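Local coordinates for protein group 1 truncated hemoglobin (Tetrahymena pyriformis, PDB 3AQ9) that binds heme and, through it, oxygen, and probably serves as an oxygen carrier or in nitric oxide detoxification, at residues Val21-Lys26 against Ala91-Glu96. The protein carries 1 engineered substitution. Residues are numbered along the deposited sequence; the frame is centred on the assembly and turned at random.
Sequences VPLFYK and AATLKE
Thr93 pushes its two branches against the backbone and side chains of Leu23 and Phe24, where helix 80-96 passes helix 13-28. The apolar part comes first. CG2 of Thr93 lies 3.8 Å from CB of Leu23 and also touches its CG and CD2. The two side chains run past each other in opposite directions. The Thr93 torsion (chi1 -66°) sets CG2 anti to the backbone N, which turns CG2 onto Leu23 and OG1 onto CA of Phe24. CD2 of Leu23 continues to the carboxylate end of Glu96, 4.0 Å from CD.

The polar atoms are bonded elsewhere. OG1 of Thr93 sits 3.2 Å from CA of Phe24 and at the edge of the Phe24 ring, near its plane. It is also 3.5 Å from N of Phe24, but the angle is too poor for a bond. This hydroxyl bonds instead to the carbonyl O of Asn89, one turn earlier in its own helix. Glu96 reaches out with an extended chain, and OE1 forms a salt bridge with Lys27. Cutting Leu23 back to an alanine removes CG and both methyls, which would probably open a gap beside CG2 of Thr93 and strip the apolar contact from CD of Glu96.

The Phe24 ring leads away from segment 91-96 and packs on Ile86, Asn89 and Leu90, earlier in helix 80-96. The side chain of Phe24 lies about 6 Å from the bound heme.

The axes of the two segments approach to 9.0 Å, their directions 126° apart. Phe24 and Thr93 have the closest CA atoms, 5.5 Å apart. This is the B/G helix packing of the truncated hemoglobin 2/2 sandwich, joining its B/E pair to its G/H pair beside the heme pocket.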
loop_
_atom_site.group_PDB
_atom_site.type_symbol
_atom_site.label_atom_id
_atom_site.label_comp_id
_atom_site.label_asym_id
_atom_site.label_seq_id
_atom_site.Cartn_x
_atom_site.Cartn_y
_atom_site.Cartn_z
ATOM N N VAL A 21 3.267 -7.199 0.551
ATOM C CA VAL A 21 3.326 -6.134 1.593
ATOM C C VAL A 21 4.688 -6.069 2.305
ATOM O O VAL A 21 5.212 -4.963 2.440
ATOM C CB VAL A 21 2.126 -6.191 2.551
ATOM C CG1 VAL A 21 2.278 -5.058 3.588
ATOM C CG2 VAL A 21 0.864 -5.879 1.713
ATOM N N PRO A 22 5.293 -7.197 2.718
ATOM C CA PRO A 22 6.622 -7.074 3.402
ATOM C C PRO A 22 7.711 -6.646 2.433
ATOM O O PRO A 22 8.684 -5.983 2.829
ATOM C CB PRO A 22 6.916 -8.461 3.936
ATOM C CG PRO A 22 5.575 -9.201 3.885
ATOM C CD PRO A 22 4.629 -8.517 2.947
ATOM N N LEU A 23 7.541 -7.012 1.147
ATOM C CA LEU A 23 8.574 -6.525 0.195
ATOM C C LEU A 23 8.431 -5.016 -0.008
ATOM O O LEU A 23 9.413 -4.229 -0.002
ATOM C CB LEU A 23 8.451 -7.218 -1.176
ATOM C CG LEU A 23 9.452 -6.751 -2.254
ATOM C CD1 LEU A 23 10.964 -6.593 -1.699
ATOM C CD2 LEU A 23 9.322 -7.721 -3.535
ATOM N N PHE A 24 7.196 -4.549 -0.094
ATOM C CA PHE A 24 6.930 -3.143 -0.221
ATOM C C PHE A 24 7.454 -2.443 1.024
ATOM O O PHE A 24 8.152 -1.415 0.890
ATOM C CB PHE A 24 5.406 -3.027 -0.312
ATOM C CG PHE A 24 4.830 -1.656 0.029
ATOM C CD1 PHE A 24 4.994 -0.571 -0.893
ATOM C CD2 PHE A 24 4.136 -1.446 1.218
ATOM C CE1 PHE A 24 4.445 0.686 -0.555
ATOM C CE2 PHE A 24 3.552 -0.174 1.519
ATOM C CZ PHE A 24 3.699 0.861 0.643
ATOM N N TYR A 25 7.214 -2.974 2.229
ATOM C CA TYR A 25 7.864 -2.270 3.397
ATOM C C TYR A 25 9.383 -2.364 3.373
ATOM O O TYR A 25 10.017 -1.451 3.928
ATOM C CB TYR A 25 7.286 -2.770 4.744
ATOM C CG TYR A 25 6.049 -1.936 4.988
ATOM C CD1 TYR A 25 4.772 -2.493 4.962
ATOM C CD2 TYR A 25 6.214 -0.540 5.165
ATOM C CE1 TYR A 25 3.638 -1.639 5.062
ATOM C CE2 TYR A 25 5.153 0.238 5.314
ATOM C CZ TYR A 25 3.904 -0.295 5.268
ATOM O OH TYR A 25 2.984 0.729 5.436
ATOM N N LYS A 26 10.011 -3.449 2.881
ATOM C CA LYS A 26 11.466 -3.418 2.791
ATOM C C LYS A 26 11.890 -2.212 1.934
ATOM O O LYS A 26 12.906 -1.554 2.242
ATOM C CB LYS A 26 11.987 -4.743 2.142
ATOM C CG LYS A 26 13.457 -4.829 1.897
ATOM C CD LYS A 26 13.714 -6.113 1.136
ATOM C CE LYS A 26 15.131 -6.619 0.918
ATOM N NZ LYS A 26 15.902 -5.516 0.417
ATOM N N ALA A 91 4.552 -0.038 -6.844
ATOM C CA ALA A 91 4.726 -0.478 -8.242
ATOM C C ALA A 91 5.984 -1.280 -8.427
ATOM O O ALA A 91 5.928 -2.321 -9.105
ATOM C CB ALA A 91 4.705 0.750 -9.217
ATOM N N ALA A 92 7.082 -0.823 -7.828
ATOM C CA ALA A 92 8.409 -1.519 -7.979
ATOM C C ALA A 92 8.295 -2.960 -7.349
ATOM O O ALA A 92 8.856 -3.929 -7.878
ATOM C CB ALA A 92 9.463 -0.751 -7.362
ATOM N N THR A 93 7.541 -3.029 -6.234
ATOM C CA THR A 93 7.335 -4.333 -5.541
ATOM C C THR A 93 6.603 -5.310 -6.473
ATOM O O THR A 93 6.985 -6.480 -6.649
ATOM C CB THR A 93 6.493 -4.106 -4.254
ATOM O OG1 THR A 93 7.320 -3.313 -3.360
ATOM C CG2 THR A 93 6.158 -5.445 -3.569
ATOM N N LEU A 94 5.471 -4.828 -6.996
ATOM C CA LEU A 94 4.685 -5.710 -7.881
ATOM C C LEU A 94 5.487 -6.101 -9.128
ATOM O O LEU A 94 5.375 -7.237 -9.586
ATOM C CB LEU A 94 3.372 -4.961 -8.255
ATOM C CG LEU A 94 2.392 -4.684 -7.077
ATOM C CD1 LEU A 94 1.137 -4.057 -7.550
ATOM C CD2 LEU A 94 1.987 -5.963 -6.293
ATOM N N LYS A 95 6.316 -5.163 -9.665
ATOM C CA LYS A 95 7.123 -5.481 -10.878
ATOM C C LYS A 95 8.056 -6.615 -10.482
ATOM O O LYS A 95 8.286 -7.609 -11.248
ATOM C CB LYS A 95 8.026 -4.247 -11.236
ATOM C CG LYS A 95 8.726 -4.363 -12.637
ATOM C CD LYS A 95 7.494 -4.463 -13.689
ATOM C CE LYS A 95 7.736 -5.038 -15.140
ATOM N NZ LYS A 95 8.727 -4.105 -15.798
ATOM N N GLU A 96 8.698 -6.430 -9.330
ATOM C CA GLU A 96 9.781 -7.407 -8.876
ATOM C C GLU A 96 9.156 -8.759 -8.645
ATOM O O GLU A 96 9.815 -9.841 -8.834
ATOM C CB GLU A 96 10.539 -6.817 -7.671
ATOM C CG GLU A 96 11.708 -7.681 -7.060
ATOM C CD GLU A 96 12.456 -6.892 -5.941
ATOM O OE1 GLU A 96 12.094 -5.753 -5.819
ATOM O OE2 GLU A 96 13.414 -7.418 -5.277
#